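Local coordinates for chinitase A (Streptomyces coelicolor, PDB 3EBV), which is probably an endochitinase that binds and cleaves chitin, represented here by its glycoside hydrolase family 18 catalytic domain, at residues M148-I153 and V176-Y181; G197-L202 and V240-D245. All coordinates share one frame; numbering follows the deposited sequence.

How the contacts relate
Both contacts lie within the family 18 TIM barrel, and both segments of contact 1 precede those of contact 2. Contact 1 joins the loop after strand 145-148 to strand 175-179, its centre about 8 Å from that of the chain; contact 2 joins the outer helices 199-210 and 237-249, its centre about 17 Å from the same point. Their own centres are about 15 Å apart, so they sample the inner and outer layers of one barrel sector. They touch directly: Tyr180 CB packs on Leu202 CD2 at 3.4 Å, and Phe201 CZ meets Thr152 CG2 at 3.9 Å. Helix 199-210 is therefore shared ground, one part of it facing the strand-end loop, another the next helix.

Contact 1. Residues M148-I153 and V176-Y181; sequences MAPQTI and VNMQYY
Beyond strand 145-148 the chain at 148-153 continues beside strand 175-179, held to it by three hydrogen bonds. Asn177 N donates to Met148 O at 2.8 Å, next to the parallel bridge between Met148 and Val176. Farther along, Gln179 N meets Pro150 O at 2.9 Å in an almost straight bond (168° at the hydrogen). The third bond belongs to a side chain: Gln179 places CG anti to its carbonyl carbon (chi1 -60°) and runs extended from there, so that NE2 lies 2.9 Å from Ala149 O. This donor stands above the carbonyl plane, while Ala149 O is close to the plane of the Gln179 amide. NE2 also bonds to Glu121, which closes the family's DXXDXDXE signature, so this contact lies probably beside the active site. Two such bonds should fix the amide's rotation; the Gln151 side chain runs alongside, its amide nearly parallel. An alanine in place of Gln179 removes the bonds to Ala149 O and Glu121 and would probably loosen the loop against the strand. Apolar contacts fill the other flank. Pro150 CG presses on Val176 CG1 at 3.5 Å, closer than two carbons normally pack. Met178, a selenomethionine, holds CG anti to its backbone N (chi1 -177°) and turns at the CG-SE bond (chi3), with the selenium 3.7 Å from Thr152 CA; its CE lies over one face of the Tyr180 ring, toward the rim. A water accepts from Thr152 N at 2.8 Å, and Thr152 OG1 bonds to Ser183. Strand 115-120 flanks Ala149 and Gln179, strand 267-271 meets Gln179 and Tyr181, and helix 199-210 packs on Met178 and Tyr180.

Contact 2. Residues G197-L202 and V240-D245; sequences GTVDFL and VNAALD
Ala243 is the residue of this helix pair with the most surface buried by the contact, and its single methyl group meets Leu202 twice. Ala243 CB lies 3.7 Å from Leu202 CD1 and at the same 3.7 Å separation from Leu202 CB, so the methyl rests against both the root and one branch tip of the leucine. In Leu202, chi1 of -53° puts CG anti to the carbonyl carbon, and chi2 of -178° then sets CD1 against the Ala243 methyl. Val199, one turn earlier, supplies the third element. Its CG2, anti to the backbone N, is directed at the backbone of the partner helix, 3.8 Å from Ala243 N, and brushes Ala242 CB at 4.3 Å. With only methyls on the partner side at these two positions, the backbones come close: Val199 CA and Ala243 CA are 5.6 Å apart. In the TIM barrel these are neighbouring helices of the outer layer, 199-210 and 237-249, and the chain passes through strand 219-224 between them. That strand lies beneath both, with Leu223 touching Leu202 and Val240, and Leu221 touching Ala243. No hydrogen bond crosses the interface, and the side chains that meet are aliphatic. The start of helix 199-210 is secured separately by its N-cap, Thr198, whose OG1 accepts from Phe201 N at 3.2 Å with an angle of 148° at the hydrogen. Helix 282-292 packs on Val240 and Leu244, while the nearby carboxylates find partners elsewhere, Asp200 with Ser255 and Phe256 N, Asp245 with His290 and Asn252.

Contact 1. Residues M148-I153 and V176-Y181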
HETATM    1  N   MSE A 148      -0.745   5.074  -0.350  1.00  9.47           N
HETATM    2  CA  MSE A 148      -1.068   4.980  -1.773  1.00 10.08           C
HETATM    3  C   MSE A 148      -0.257   3.833  -2.329  1.00  9.45           C
HETATM    4  O   MSE A 148       0.872   3.614  -1.852  1.00 10.81           O
HETATM    5  CB  MSE A 148      -0.689   6.259  -2.516  1.00  9.59           C
HETATM    6  CG  MSE A 148      -1.304   7.519  -1.849  1.00 10.71           C
HETATM    7 SE   MSE A 148      -0.839   9.136  -2.885  1.00 18.42          SE
HETATM    8  CE  MSE A 148      -2.408   9.147  -4.055  1.00 16.32           C
ATOM      9  N   ALA A 149      -0.833   3.146  -3.312  1.00  9.99           N
ATOM     10  CA  ALA A 149      -0.174   1.977  -3.927  1.00  9.60           C
ATOM     11  C   ALA A 149      -0.146   2.157  -5.456  1.00 10.13           C
ATOM     12  O   ALA A 149      -0.756   1.405  -6.224  1.00 10.47           O
ATOM     13  CB  ALA A 149      -0.913   0.672  -3.545  1.00  9.82           C
ATOM     14  N   PRO A 150       0.605   3.168  -5.926  1.00  9.63           N
ATOM     15  CA  PRO A 150       0.741   3.361  -7.380  1.00  8.41           C
ATOM     16  C   PRO A 150       1.372   2.150  -8.063  1.00  8.67           C
ATOM     17  O   PRO A 150       2.093   1.384  -7.412  1.00  9.54           O
ATOM     18  CB  PRO A 150       1.761   4.520  -7.482  1.00  8.93           C
ATOM     19  CG  PRO A 150       2.498   4.524  -6.137  1.00  9.33           C
ATOM     20  CD  PRO A 150       1.444   4.100  -5.125  1.00 10.51           C
ATOM     21  N   GLN A 151       1.089   2.025  -9.359  1.00  8.65           N
ATOM     22  CA  GLN A 151       1.867   1.143 -10.227  1.00  9.16           C
ATOM     23  C   GLN A 151       3.140   1.877 -10.654  1.00  9.96           C
ATOM     24  O   GLN A 151       3.279   3.113 -10.499  1.00  9.80           O
ATOM     25  CB  GLN A 151       1.012   0.748 -11.429  1.00 10.53           C
ATOM     26  CG  GLN A 151      -0.133  -0.168 -11.014  1.00 11.73           C
ATOM     27  CD  GLN A 151      -0.971  -0.537 -12.202  1.00 15.94           C
ATOM     28  OE1 GLN A 151      -0.695  -1.535 -12.877  1.00 17.09           O
ATOM     29  NE2 GLN A 151      -1.966   0.290 -12.507  1.00 14.99           N
ATOM     30  N   THR A 152       4.119   1.129 -11.208  1.00  9.69           N
ATOM     31  CA  THR A 152       5.384   1.776 -11.506  1.00  9.51           C
ATOM     32  C   THR A 152       5.227   2.932 -12.510  1.00  9.43           C
ATOM     33  O   THR A 152       5.943   3.933 -12.441  1.00 10.38           O
ATOM     34  CB  THR A 152       6.419   0.734 -12.024  1.00 10.45           C
ATOM     35  OG1 THR A 152       5.861   0.057 -13.159  1.00 11.93           O
ATOM     36  CG2 THR A 152       6.780  -0.214 -10.938  1.00 11.01           C
ATOM     37  N   ILE A 153       4.305   2.784 -13.453  1.00 11.28           N
ATOM     38  CA  ILE A 153       4.082   3.846 -14.456  1.00 13.40           C
ATOM     39  C   ILE A 153       3.599   5.161 -13.835  1.00 12.95           C
ATOM     40  O   ILE A 153       3.686   6.237 -14.480  1.00 13.29           O
ATOM     41  CB  ILE A 153       3.051   3.436 -15.525  1.00 13.30           C
ATOM     42  CG1 ILE A 153       1.704   3.048 -14.884  1.00 14.56           C
ATOM     43  CG2 ILE A 153       3.635   2.323 -16.371  1.00 17.62           C
ATOM     44  CD1 ILE A 153       0.607   2.722 -15.896  1.00 19.30           C
ATOM     45  N   VAL A 176       3.918   5.873   0.569  1.00  9.25           N
ATOM     46  CA  VAL A 176       3.655   5.393  -0.795  1.00  9.14           C
ATOM     47  C   VAL A 176       4.274   4.017  -0.887  1.00  9.26           C
ATOM     48  O   VAL A 176       5.501   3.881  -0.955  1.00  9.52           O
ATOM     49  CB  VAL A 176       4.247   6.309  -1.880  1.00  9.11           C
ATOM     50  CG1 VAL A 176       3.959   5.754  -3.263  1.00  9.36           C
ATOM     51  CG2 VAL A 176       3.604   7.720  -1.777  1.00 11.16           C
ATOM     52  N   ASN A 177       3.430   2.984  -0.878  1.00  8.96           N
ATOM     53  CA  ASN A 177       3.872   1.593  -1.089  1.00  8.83           C
ATOM     54  C   ASN A 177       3.691   1.244  -2.572  1.00  9.50           C
ATOM     55  O   ASN A 177       2.679   0.659  -2.966  1.00  9.03           O
ATOM     56  CB  ASN A 177       3.033   0.622  -0.252  1.00  9.86           C
ATOM     57  CG  ASN A 177       3.255   0.767   1.253  1.00  9.58           C
ATOM     58  OD1 ASN A 177       4.402   0.832   1.731  1.00  9.62           O
ATOM     59  ND2 ASN A 177       2.123   0.741   2.037  1.00  9.67           N
HETATM   60  N   MSE A 178       4.625   1.674  -3.412  1.00  8.69           N
HETATM   61  CA  MSE A 178       4.470   1.355  -4.838  1.00  8.03           C
HETATM   62  C   MSE A 178       4.493  -0.159  -5.077  1.00  7.73           C
HETATM   63  O   MSE A 178       5.115  -0.913  -4.313  1.00  8.37           O
HETATM   64  CB  MSE A 178       5.562   2.050  -5.698  1.00  8.48           C
HETATM   65  CG  MSE A 178       5.356   1.793  -7.180  1.00  9.15           C
HETATM   66 SE   MSE A 178       6.501   3.030  -8.215  1.00 14.85          SE
HETATM   67  CE  MSE A 178       8.220   2.207  -7.935  1.00 10.63           C
ATOM     68  N   GLN A 179       3.778  -0.570  -6.145  1.00  8.11           N
ATOM     69  CA  GLN A 179       3.720  -1.975  -6.523  1.00  8.30           C
ATOM     70  C   GLN A 179       4.887  -2.224  -7.503  1.00  7.85           C
ATOM     71  O   GLN A 179       4.807  -1.934  -8.714  1.00  9.52           O
ATOM     72  CB  GLN A 179       2.389  -2.280  -7.237  1.00  8.92           C
ATOM     73  CG  GLN A 179       1.172  -1.987  -6.382  1.00 10.64           C
ATOM     74  CD  GLN A 179      -0.110  -2.280  -7.166  1.00 10.85           C
ATOM     75  OE1 GLN A 179      -0.231  -3.319  -7.833  1.00 11.81           O
ATOM     76  NE2 GLN A 179      -1.058  -1.351  -7.100  1.00 12.36           N
ATOM     77  N   TYR A 180       5.998  -2.737  -6.954  1.00  8.91           N
ATOM     78  CA  TYR A 180       7.186  -3.001  -7.802  1.00  8.65           C
ATOM     79  C   TYR A 180       7.039  -4.361  -8.521  1.00  9.70           C
ATOM     80  O   TYR A 180       7.892  -5.282  -8.397  1.00 10.11           O
ATOM     81  CB  TYR A 180       8.472  -3.007  -6.939  1.00  8.63           C
ATOM     82  CG  TYR A 180       8.838  -1.666  -6.352  1.00  8.55           C
ATOM     83  CD1 TYR A 180       9.924  -0.933  -6.841  1.00  9.99           C
ATOM     84  CD2 TYR A 180       8.110  -1.139  -5.273  1.00  8.02           C
ATOM     85  CE1 TYR A 180      10.299   0.292  -6.260  1.00  9.55           C
ATOM     86  CE2 TYR A 180       8.440   0.090  -4.724  1.00  8.27           C
ATOM     87  CZ  TYR A 180       9.548   0.810  -5.204  1.00  9.61           C
ATOM     88  OH  TYR A 180       9.855   2.033  -4.651  1.00  9.57           O
ATOM     89  N   TYR A 181       5.888  -4.536  -9.186  1.00  8.71           N
ATOM     90  CA  TYR A 181       5.548  -5.856  -9.748  1.00  9.41           C
ATOM     91  C   TYR A 181       4.415  -5.693 -10.744  1.00 10.46           C
ATOM     92  O   TYR A 181       3.836  -4.613 -10.883  1.00 10.76           O
ATOM     93  CB  TYR A 181       5.179  -6.856  -8.636  1.00 10.21           C
ATOM     94  CG  TYR A 181       4.064  -6.400  -7.707  1.00  8.41           C
ATOM     95  CD1 TYR A 181       2.714  -6.690  -7.981  1.00  9.25           C
ATOM     96  CD2 TYR A 181       4.354  -5.783  -6.504  1.00  9.55           C
ATOM     97  CE1 TYR A 181       1.684  -6.282  -7.084  1.00  9.45           C
ATOM     98  CE2 TYR A 181       3.341  -5.406  -5.592  1.00  9.58           C
ATOM     99  CZ  TYR A 181       2.020  -5.660  -5.892  1.00  9.49           C
ATOM    100  OH  TYR A 181       1.068  -5.242  -5.015  1.00 12.35           O
TER
HETATM  101  O   HOH W   1       3.396  -1.583 -11.041  1.00 12.21           O

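Contact 2. Residues G197-L202 and V240-D245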
ATOM      1  N   GLY A 197      11.751  -7.953 -10.639  1.00 10.91           N
ATOM      2  CA  GLY A 197      12.346  -9.190 -10.159  1.00 11.25           C
ATOM      3  C   GLY A 197      13.832  -9.104  -9.846  1.00 12.32           C
ATOM      4  O   GLY A 197      14.483 -10.143  -9.700  1.00 13.93           O
ATOM      5  N   THR A 198      14.353  -7.875  -9.724  1.00 10.66           N
ATOM      6  CA  THR A 198      15.769  -7.672  -9.428  1.00 10.79           C
ATOM      7  C   THR A 198      15.927  -6.654  -8.284  1.00 10.40           C
ATOM      8  O   THR A 198      15.063  -5.774  -8.107  1.00 10.80           O
ATOM      9  CB  THR A 198      16.534  -7.134 -10.652  1.00 12.37           C
ATOM     10  OG1 THR A 198      16.021  -5.855 -11.061  1.00 10.33           O
ATOM     11  CG2 THR A 198      16.499  -8.114 -11.862  1.00 13.04           C
ATOM     12  N   VAL A 199      17.024  -6.745  -7.530  1.00 10.44           N
ATOM     13  CA  VAL A 199      17.249  -5.772  -6.466  1.00 10.64           C
ATOM     14  C   VAL A 199      17.327  -4.351  -7.061  1.00 10.18           C
ATOM     15  O   VAL A 199      16.807  -3.393  -6.464  1.00  9.83           O
ATOM     16  CB  VAL A 199      18.518  -6.112  -5.651  1.00 12.58           C
ATOM     17  CG1 VAL A 199      19.720  -5.978  -6.463  1.00 13.18           C
ATOM     18  CG2 VAL A 199      18.659  -5.168  -4.436  1.00 16.55           C
ATOM     19  N   ASP A 200      17.920  -4.177  -8.247  1.00  8.78           N
ATOM     20  CA  ASP A 200      18.099  -2.847  -8.836  1.00  8.89           C
ATOM     21  C   ASP A 200      16.761  -2.193  -9.216  1.00  8.54           C
ATOM     22  O   ASP A 200      16.618  -0.977  -9.172  1.00  9.48           O
ATOM     23  CB  ASP A 200      18.946  -2.928 -10.134  1.00  8.64           C
ATOM     24  CG  ASP A 200      20.448  -3.065  -9.898  1.00 12.61           C
ATOM     25  OD1 ASP A 200      20.936  -2.844  -8.768  1.00 11.75           O
ATOM     26  OD2 ASP A 200      21.106  -3.390 -10.919  1.00 14.25           O
ATOM     27  N   PHE A 201      15.776  -3.005  -9.609  1.00  8.20           N
ATOM     28  CA  PHE A 201      14.447  -2.415  -9.910  1.00  9.55           C
ATOM     29  C   PHE A 201      13.910  -1.757  -8.650  1.00  7.81           C
ATOM     30  O   PHE A 201      13.328  -0.661  -8.729  1.00  9.98           O
ATOM     31  CB  PHE A 201      13.524  -3.540 -10.320  1.00 10.31           C
ATOM     32  CG  PHE A 201      12.219  -3.111 -10.989  1.00  8.92           C
ATOM     33  CD1 PHE A 201      12.189  -2.617 -12.292  1.00  9.79           C
ATOM     34  CD2 PHE A 201      11.016  -3.281 -10.294  1.00  9.82           C
ATOM     35  CE1 PHE A 201      10.944  -2.311 -12.914  1.00  9.34           C
ATOM     36  CE2 PHE A 201       9.778  -2.968 -10.925  1.00  9.83           C
ATOM     37  CZ  PHE A 201       9.729  -2.505 -12.192  1.00  9.95           C
ATOM     38  N   LEU A 202      14.094  -2.402  -7.503  1.00  8.09           N
ATOM     39  CA  LEU A 202      13.618  -1.817  -6.247  1.00  9.13           C
ATOM     40  C   LEU A 202      14.371  -0.539  -5.906  1.00  8.89           C
ATOM     41  O   LEU A 202      13.786   0.501  -5.605  1.00  9.27           O
ATOM     42  CB  LEU A 202      13.720  -2.827  -5.095  1.00  9.60           C
ATOM     43  CG  LEU A 202      13.034  -4.183  -5.372  1.00  9.28           C
ATOM     44  CD1 LEU A 202      13.138  -5.099  -4.174  1.00  9.17           C
ATOM     45  CD2 LEU A 202      11.548  -3.980  -5.761  1.00 12.24           C
ATOM     46  N   VAL A 240      14.319  -8.450  -1.183  1.00 10.63           N
ATOM     47  CA  VAL A 240      13.694  -7.297  -0.553  1.00 10.27           C
ATOM     48  C   VAL A 240      14.631  -6.753   0.547  1.00 10.77           C
ATOM     49  O   VAL A 240      14.843  -5.528   0.657  1.00 10.93           O
ATOM     50  CB  VAL A 240      12.318  -7.638   0.117  1.00 10.87           C
ATOM     51  CG1 VAL A 240      11.710  -6.375   0.731  1.00 11.56           C
ATOM     52  CG2 VAL A 240      11.375  -8.286  -0.925  1.00 11.75           C
ATOM     53  N   ASN A 241      15.148  -7.647   1.387  1.00 10.95           N
ATOM     54  CA  ASN A 241      16.021  -7.224   2.514  1.00 10.20           C
ATOM     55  C   ASN A 241      17.298  -6.579   1.994  1.00 10.28           C
ATOM     56  O   ASN A 241      17.747  -5.603   2.575  1.00 11.32           O
ATOM     57  CB  ASN A 241      16.326  -8.424   3.427  1.00 10.77           C
ATOM     58  CG  ASN A 241      15.067  -8.961   4.077  1.00 11.75           C
ATOM     59  OD1 ASN A 241      14.056  -8.254   4.174  1.00 11.92           O
ATOM     60  ND2 ASN A 241      15.132 -10.208   4.574  1.00 13.93           N
ATOM     61  N   ALA A 242      17.844  -7.105   0.891  1.00 10.04           N
ATOM     62  CA  ALA A 242      19.007  -6.453   0.283  1.00 10.60           C
ATOM     63  C   ALA A 242      18.684  -5.041  -0.193  1.00 10.84           C
ATOM     64  O   ALA A 242      19.484  -4.095  -0.002  1.00 11.26           O
ATOM     65  CB  ALA A 242      19.550  -7.283  -0.839  1.00 11.06           C
ATOM     66  N   ALA A 243      17.536  -4.864  -0.841  1.00 10.06           N
ATOM     67  CA  ALA A 243      17.177  -3.530  -1.301  1.00  9.73           C
ATOM     68  C   ALA A 243      17.014  -2.562  -0.112  1.00 10.08           C
ATOM     69  O   ALA A 243      17.384  -1.389  -0.182  1.00 10.07           O
ATOM     70  CB  ALA A 243      15.854  -3.603  -2.129  1.00 11.07           C
ATOM     71  N   LEU A 244      16.370  -3.052   0.949  1.00  9.50           N
ATOM     72  CA  LEU A 244      16.223  -2.236   2.166  1.00 10.30           C
ATOM     73  C   LEU A 244      17.602  -1.835   2.711  1.00 11.13           C
ATOM     74  O   LEU A 244      17.780  -0.675   3.062  1.00 12.01           O
ATOM     75  CB  LEU A 244      15.429  -3.011   3.230  1.00 11.39           C
ATOM     76  CG  LEU A 244      13.941  -3.232   2.877  1.00 10.89           C
ATOM     77  CD1 LEU A 244      13.429  -4.259   3.918  1.00 13.00           C
ATOM     78  CD2 LEU A 244      13.160  -1.929   2.940  1.00 10.85           C
ATOM     79  N   ASP A 245      18.512  -2.811   2.766  1.00 10.95           N
ATOM     80  CA  ASP A 245      19.904  -2.541   3.224  1.00 11.45           C
ATOM     81  C   ASP A 245      20.548  -1.512   2.312  1.00 11.74           C
ATOM     82  O   ASP A 245      21.272  -0.615   2.774  1.00 11.98           O
ATOM     83  CB  ASP A 245      20.722  -3.817   3.206  1.00 11.76           C
ATOM     84  CG  ASP A 245      20.320  -4.786   4.308  1.00 12.84           C
ATOM     85  OD1 ASP A 245      19.523  -4.387   5.197  1.00 14.36           O
ATOM     86  OD2 ASP A 245      20.844  -5.912   4.232  1.00 14.76           O
TER